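Local coordinates for protein serine protease pet (Escherichia coli, PDB 4OM9) that acts as a secreted autotransporter serine protease of enteroaggregative E. coli, an enterotoxin that probably cleaves the host cytoskeletal protein alpha-fodrin, at residues S645-A657 with G665-S677. Numbering follows the deposited sequence.
Sequences SIGESKFTGGIMA and GDKAIVTLNTVSS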
# COMPACT_ATOMS: atom_id res chain seq x y z
N SER A 645 -13.69 8.30 2.33
CA SER A 645 -13.54 6.88 2.03
C SER A 645 -12.84 6.25 3.20
O SER A 645 -11.62 6.34 3.34
CB SER A 645 -12.74 6.64 0.74
OG SER A 645 -12.75 5.26 0.40
N ILE A 646 -13.63 5.58 4.03
CA ILE A 646 -13.16 5.11 5.32
C ILE A 646 -12.67 3.68 5.18
O ILE A 646 -13.32 2.85 4.56
CB ILE A 646 -14.28 5.23 6.38
CG1 ILE A 646 -14.73 6.69 6.49
CG2 ILE A 646 -13.83 4.69 7.73
CD1 ILE A 646 -16.23 6.89 6.53
N GLY A 647 -11.49 3.42 5.74
CA GLY A 647 -10.89 2.10 5.73
C GLY A 647 -9.83 2.03 6.80
O GLY A 647 -9.45 3.04 7.38
N GLU A 648 -9.36 0.82 7.08
CA GLU A 648 -8.35 0.60 8.11
C GLU A 648 -7.06 1.36 7.83
O GLU A 648 -6.61 1.44 6.69
CB GLU A 648 -8.08 -0.89 8.23
CG GLU A 648 -6.83 -1.25 8.97
CD GLU A 648 -6.73 -2.75 9.18
OE1 GLU A 648 -7.66 -3.33 9.79
OE2 GLU A 648 -5.74 -3.34 8.72
N SER A 649 -6.47 1.94 8.88
CA SER A 649 -5.16 2.58 8.79
C SER A 649 -4.29 2.26 10.00
O SER A 649 -4.80 2.03 11.10
CB SER A 649 -5.32 4.09 8.66
OG SER A 649 -5.87 4.63 9.85
N LYS A 650 -2.98 2.26 9.81
CA LYS A 650 -2.09 1.87 10.90
C LYS A 650 -0.94 2.84 11.15
O LYS A 650 -0.18 3.17 10.23
CB LYS A 650 -1.48 0.49 10.64
CG LYS A 650 -2.44 -0.66 10.68
CD LYS A 650 -1.63 -1.94 10.83
CE LYS A 650 -2.52 -3.17 10.95
NZ LYS A 650 -3.22 -3.48 9.68
N PHE A 651 -0.81 3.28 12.39
CA PHE A 651 0.42 3.95 12.79
C PHE A 651 1.06 3.23 13.96
O PHE A 651 0.40 2.85 14.93
CB PHE A 651 0.20 5.42 13.15
CG PHE A 651 1.46 6.09 13.62
CD1 PHE A 651 2.47 6.40 12.72
CD2 PHE A 651 1.66 6.35 14.97
CE1 PHE A 651 3.64 6.98 13.15
CE2 PHE A 651 2.83 6.94 15.41
CZ PHE A 651 3.82 7.25 14.51
N THR A 652 2.36 3.04 13.83
CA THR A 652 3.17 2.38 14.83
C THR A 652 4.45 3.17 15.02
O THR A 652 5.21 3.41 14.06
CB THR A 652 3.49 0.95 14.40
OG1 THR A 652 2.28 0.20 14.33
CG2 THR A 652 4.44 0.28 15.39
N GLY A 653 4.70 3.59 16.27
CA GLY A 653 5.90 4.33 16.61
C GLY A 653 5.66 5.31 17.74
O GLY A 653 4.92 5.02 18.67
N GLY A 654 6.30 6.48 17.67
CA GLY A 654 6.13 7.47 18.71
C GLY A 654 5.89 8.86 18.15
O GLY A 654 6.16 9.10 16.98
N ILE A 655 5.40 9.75 19.01
CA ILE A 655 5.09 11.12 18.62
C ILE A 655 5.64 12.18 19.61
O ILE A 655 5.26 12.25 20.79
CB ILE A 655 3.56 11.32 18.48
CG1 ILE A 655 2.95 10.25 17.56
CG2 ILE A 655 3.26 12.72 17.97
CD1 ILE A 655 1.54 10.55 17.05
N MET A 656 6.55 13.01 19.10
CA MET A 656 7.01 14.20 19.82
C MET A 656 6.46 15.44 19.13
O MET A 656 6.84 15.75 18.00
CB MET A 656 8.53 14.28 19.86
CG MET A 656 9.20 13.01 20.30
SD MET A 656 10.96 13.00 19.91
CE MET A 656 11.45 11.41 20.58
N ALA A 657 5.59 16.16 19.81
CA ALA A 657 4.89 17.27 19.19
C ALA A 657 4.88 18.53 20.05
O ALA A 657 4.92 18.46 21.27
CB ALA A 657 3.44 16.84 18.84
N GLY A 665 -8.83 8.62 14.01
CA GLY A 665 -10.18 8.40 13.54
C GLY A 665 -10.60 6.94 13.41
O GLY A 665 -9.84 6.02 13.68
N ASP A 666 -11.84 6.76 12.98
CA ASP A 666 -12.45 5.45 12.86
C ASP A 666 -11.59 4.45 12.08
O ASP A 666 -10.99 4.79 11.06
CB ASP A 666 -13.83 5.59 12.21
CG ASP A 666 -14.65 4.33 12.33
OD1 ASP A 666 -14.31 3.48 13.17
OD2 ASP A 666 -15.64 4.20 11.57
N LYS A 667 -11.50 3.23 12.62
CA LYS A 667 -10.80 2.10 12.00
C LYS A 667 -9.26 2.20 12.03
O LYS A 667 -8.58 1.25 11.65
CB LYS A 667 -11.29 1.90 10.55
CG LYS A 667 -12.76 1.50 10.46
CD LYS A 667 -13.17 1.13 9.03
CE LYS A 667 -14.59 0.55 8.98
NZ LYS A 667 -15.59 1.46 9.62
N ALA A 668 -8.72 3.32 12.50
CA ALA A 668 -7.27 3.43 12.68
C ALA A 668 -6.79 2.54 13.83
O ALA A 668 -7.45 2.41 14.85
CB ALA A 668 -6.85 4.88 12.93
N ILE A 669 -5.63 1.92 13.65
CA ILE A 669 -5.00 1.14 14.70
C ILE A 669 -3.60 1.68 14.97
O ILE A 669 -2.67 1.46 14.18
CB ILE A 669 -4.92 -0.34 14.36
CG1 ILE A 669 -6.33 -0.88 14.08
CG2 ILE A 669 -4.25 -1.10 15.50
CD1 ILE A 669 -6.37 -2.36 13.76
N VAL A 670 -3.48 2.39 16.09
CA VAL A 670 -2.26 3.01 16.54
C VAL A 670 -1.57 2.26 17.66
O VAL A 670 -2.21 1.89 18.66
CB VAL A 670 -2.53 4.43 17.03
CG1 VAL A 670 -1.25 5.08 17.51
CG2 VAL A 670 -3.19 5.25 15.93
N THR A 671 -0.26 2.05 17.51
CA THR A 671 0.57 1.43 18.53
C THR A 671 1.76 2.30 18.94
O THR A 671 2.80 2.30 18.28
CB THR A 671 1.09 0.08 18.07
OG1 THR A 671 -0.01 -0.76 17.71
CG2 THR A 671 1.92 -0.58 19.16
N LEU A 672 1.63 3.03 20.03
CA LEU A 672 2.72 3.86 20.47
C LEU A 672 3.72 3.04 21.25
O LEU A 672 3.62 2.91 22.48
CB LEU A 672 2.19 5.02 21.29
CG LEU A 672 1.14 5.84 20.54
CD1 LEU A 672 0.68 7.04 21.35
CD2 LEU A 672 1.67 6.28 19.18
N ASN A 673 4.69 2.46 20.54
CA ASN A 673 5.76 1.68 21.17
C ASN A 673 7.08 2.44 21.22
O ASN A 673 8.14 1.86 21.43
CB ASN A 673 5.94 0.33 20.46
CG ASN A 673 6.34 0.45 18.99
OD1 ASN A 673 6.60 1.54 18.48
ND2 ASN A 673 6.39 -0.67 18.31
N THR A 674 6.99 3.75 21.03
CA THR A 674 8.12 4.66 21.22
C THR A 674 7.63 5.81 22.09
O THR A 674 6.47 6.22 21.96
CB THR A 674 8.67 5.17 19.86
OG1 THR A 674 9.60 4.22 19.33
CG2 THR A 674 9.37 6.50 20.02
N VAL A 675 8.50 6.33 22.95
CA VAL A 675 8.11 7.34 23.93
C VAL A 675 7.49 8.58 23.30
O VAL A 675 8.08 9.19 22.42
CB VAL A 675 9.33 7.78 24.78
CG1 VAL A 675 8.94 8.92 25.72
CG2 VAL A 675 9.90 6.61 25.56
N SER A 676 6.30 8.95 23.76
CA SER A 676 5.58 10.10 23.21
C SER A 676 5.55 11.29 24.17
O SER A 676 5.29 11.14 25.37
CB SER A 676 4.16 9.70 22.83
OG SER A 676 4.15 8.97 21.62
N SER A 677 5.79 12.46 23.62
CA SER A 677 5.81 13.69 24.39
C SER A 677 5.00 14.79 23.69
O SER A 677 5.38 15.28 22.64
CB SER A 677 7.25 14.12 24.63
OG SER A 677 7.40 15.52 24.42
O HOH W 1 -0.32 -0.17 14.95
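Where the parallel pairing of 649-652 with 668-672 breaks off, a serine hydroxyl replaces a main-chain carbonyl: Ser676 OG accepts the N-H of Ile655 at 3.0 Å. A chi1 of -77° sets OG anti to the carbonyl carbon of Ser676, and the bond is fairly straight (158°). Before this break, main-chain bonds run from Ile669 N to Ser649 O, Phe651 N to Ile669 O, Thr671 N to Phe651 O and Gly653 N to Thr671 O; after it, the register shifted by two, Ser677 N bonds to Ile655 O and Ala657 N to Ser677 O. Gly653 and Gly654 make the corner; Gly653 has backbone angles that only glycine adopts readily, and Thr674 CG2 packs 3.6 Å from Gly654 CA, a close fit suiting a residue without a side chain. These are successive coils of the right-handed parallel beta-helix of the autotransporter passenger domain. Inside it, Leu672 CD2 meets the Phe651 ring edge in its plane, 4.0 Å from CE2, and Val670 CG1 approaches CD2 near that plane. Ile664 packs on Val670 and Ile662 on Ile655. On the outer face Thr652 and Thr671 lie side by side, and one water bonds both hydroxyls and donates to Ile669 O.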